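Local coordinates for Alpha/beta hydrolase fold protein (Nakamurella multipartita, PDB 4Y7D) that probably acts as a hydrolase of the alpha/beta hydrolase fold family, at residues A[53-58]-A[279-284]. Sequence-based numbering, arbitrary orientation.
Sequences ARFLVA and LAFWVH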
loop_
_atom_site.group_PDB
_atom_site.type_symbol
_atom_site.label_atom_id
_atom_site.label_comp_id
_atom_site.label_asym_id
_atom_site.label_seq_id
_atom_site.Cartn_x
_atom_site.Cartn_y
_atom_site.Cartn_z
ATOM N N ALA A 53 -3.218 -5.341 -6.019
ATOM C CA ALA A 53 -4.311 -6.314 -5.973
ATOM C C ALA A 53 -4.192 -7.399 -7.009
ATOM O O ALA A 53 -4.937 -8.401 -6.915
ATOM C CB ALA A 53 -5.647 -5.634 -6.163
ATOM N N ARG A 54 -3.345 -7.249 -8.032
ATOM C CA ARG A 54 -3.396 -8.276 -9.098
ATOM C C ARG A 54 -3.220 -9.699 -8.600
ATOM O O ARG A 54 -3.894 -10.629 -9.101
ATOM C CB ARG A 54 -2.370 -8.044 -10.218
ATOM C CG ARG A 54 -2.712 -6.913 -11.164
ATOM C CD ARG A 54 -1.745 -6.946 -12.367
ATOM N NE ARG A 54 -2.114 -5.839 -13.221
ATOM C CZ ARG A 54 -1.558 -4.617 -13.190
ATOM N NH1 ARG A 54 -0.505 -4.347 -12.424
ATOM N NH2 ARG A 54 -2.025 -3.685 -14.020
ATOM N N PHE A 55 -2.304 -9.918 -7.669
ATOM C CA PHE A 55 -2.086 -11.303 -7.207
ATOM C C PHE A 55 -3.356 -11.888 -6.537
ATOM O O PHE A 55 -3.594 -13.088 -6.584
ATOM C CB PHE A 55 -0.850 -11.406 -6.291
ATOM C CG PHE A 55 -1.103 -11.002 -4.859
ATOM C CD1 PHE A 55 -1.093 -9.654 -4.471
ATOM C CD2 PHE A 55 -1.310 -11.967 -3.866
ATOM C CE1 PHE A 55 -1.304 -9.291 -3.154
ATOM C CE2 PHE A 55 -1.500 -11.598 -2.555
ATOM C CZ PHE A 55 -1.494 -10.246 -2.192
ATOM N N LEU A 56 -4.161 -11.038 -5.900
ATOM C CA LEU A 56 -5.368 -11.467 -5.219
ATOM C C LEU A 56 -6.407 -11.925 -6.223
ATOM O O LEU A 56 -7.021 -13.010 -6.087
ATOM C CB LEU A 56 -5.930 -10.312 -4.376
ATOM C CG LEU A 56 -5.119 -9.930 -3.137
ATOM C CD1 LEU A 56 -5.709 -8.672 -2.498
ATOM C CD2 LEU A 56 -5.012 -11.010 -2.079
ATOM N N VAL A 57 -6.564 -11.139 -7.276
ATOM C CA VAL A 57 -7.539 -11.469 -8.315
ATOM C C VAL A 57 -7.158 -12.806 -8.948
ATOM O O VAL A 57 -8.007 -13.724 -9.172
ATOM C CB VAL A 57 -7.605 -10.331 -9.349
ATOM C CG1 VAL A 57 -8.430 -10.786 -10.548
ATOM C CG2 VAL A 57 -8.150 -9.013 -8.714
ATOM N N ALA A 58 -5.849 -12.985 -9.166
ATOM C CA ALA A 58 -5.366 -14.228 -9.727
ATOM C C ALA A 58 -5.591 -15.442 -8.805
ATOM O O ALA A 58 -5.728 -16.580 -9.264
ATOM C CB ALA A 58 -3.879 -14.067 -10.060
ATOM N N LEU A 279 9.462 -2.732 -1.996
ATOM C CA LEU A 279 8.590 -3.465 -2.923
ATOM C C LEU A 279 8.718 -4.988 -2.772
ATOM O O LEU A 279 8.117 -5.756 -3.540
ATOM C CB LEU A 279 8.946 -3.120 -4.387
ATOM C CG LEU A 279 8.472 -1.749 -4.907
ATOM C CD1 LEU A 279 9.153 -0.588 -4.254
ATOM C CD2 LEU A 279 8.661 -1.677 -6.424
ATOM N N ALA A 280 9.479 -5.440 -1.792
ATOM C CA ALA A 280 9.768 -6.879 -1.657
ATOM C C ALA A 280 8.601 -7.869 -1.760
ATOM O O ALA A 280 8.748 -8.933 -2.346
ATOM C CB ALA A 280 10.517 -7.116 -0.353
ATOM N N PHE A 281 7.464 -7.552 -1.168
ATOM C CA PHE A 281 6.341 -8.505 -1.115
ATOM C C PHE A 281 5.910 -8.867 -2.556
ATOM O O PHE A 281 5.401 -9.947 -2.756
ATOM C CB PHE A 281 5.207 -7.880 -0.306
ATOM C CG PHE A 281 3.933 -8.674 -0.241
ATOM C CD1 PHE A 281 3.838 -9.830 0.483
ATOM C CD2 PHE A 281 2.777 -8.211 -0.879
ATOM C CE1 PHE A 281 2.631 -10.487 0.600
ATOM C CE2 PHE A 281 1.577 -8.910 -0.799
ATOM C CZ PHE A 281 1.508 -10.037 -0.042
ATOM N N TRP A 282 6.112 -7.954 -3.518
ATOM C CA TRP A 282 5.810 -8.201 -4.906
ATOM C C TRP A 282 6.989 -8.565 -5.772
ATOM O O TRP A 282 6.794 -9.296 -6.755
ATOM C CB TRP A 282 5.067 -7.023 -5.557
ATOM C CG TRP A 282 3.690 -6.801 -4.955
ATOM C CD1 TRP A 282 2.490 -7.338 -5.388
ATOM C CD2 TRP A 282 3.372 -5.991 -3.816
ATOM N NE1 TRP A 282 1.460 -6.894 -4.604
ATOM C CE2 TRP A 282 1.963 -6.065 -3.631
ATOM C CE3 TRP A 282 4.129 -5.185 -2.949
ATOM C CZ2 TRP A 282 1.326 -5.433 -2.596
ATOM C CZ3 TRP A 282 3.479 -4.530 -1.919
ATOM C CH2 TRP A 282 2.078 -4.655 -1.763
ATOM N N VAL A 283 8.175 -8.077 -5.466
ATOM C CA VAL A 283 9.303 -8.250 -6.384
ATOM C C VAL A 283 10.503 -9.062 -5.867
ATOM O O VAL A 283 11.418 -9.351 -6.635
ATOM C CB VAL A 283 9.787 -6.894 -6.962
ATOM C CG1 VAL A 283 8.599 -6.128 -7.542
ATOM C CG2 VAL A 283 10.591 -6.085 -5.944
ATOM N N HIS A 284 10.507 -9.447 -4.593
ATOM C CA HIS A 284 11.662 -10.176 -4.015
ATOM C C HIS A 284 11.634 -11.591 -4.577
ATOM O O HIS A 284 10.541 -12.147 -4.807
ATOM C CB HIS A 284 11.558 -10.146 -2.497
ATOM C CG HIS A 284 12.707 -10.770 -1.778
ATOM N ND1 HIS A 284 12.847 -12.135 -1.659
ATOM C CD2 HIS A 284 13.786 -10.235 -1.160
ATOM C CE1 HIS A 284 13.954 -12.419 -1.003
ATOM N NE2 HIS A 284 14.537 -11.284 -0.684
#
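F55 holds CG between its backbone N and carbonyl carbon (chi1 81°), and F281 swings its ring out anti to the backbone N (chi1 175°), which brings the F281 edge against the F55 ring. With W282 they form an aromatic cluster in the alpha/beta hydrolase fold, joining helix 46-58 to the short helix 280-283; F55 also touches L104 of strand 101-106, whose W106 meets the W282 ring. The two phenylalanines make an offset edge-to-face pair: F281 turns its edge to the face of F55, with planes at 82° and centroids 5.4 Å apart, and F281 CE2 comes 3.6 Å from F55 CZ. A flat, apolar ring suits F55, which lies between that edge and L56 CG, 3.7 Å from its plane on the other side. The indole of W282 crosses the F55 side chain at about a right angle, its NE1 3.8 Å from F55 CD1. Tryptophan adds what phenylalanine lacks, an N-H, here hydrogen-bonded to the carbonyl oxygen of M52, which ties the indole to helix 46-58 by polar as well as apolar means. F202 stacks on this indole, while F281 also packs against V290 and A294 of helix 288-299. Were F55 replaced by alanine, the edge of F281 would probably lose the aromatic face it meets and a gap open beside the indole. Within 279-284, F281 CD2 sits over the centre of the W282 ring, 3.4 Å above its plane.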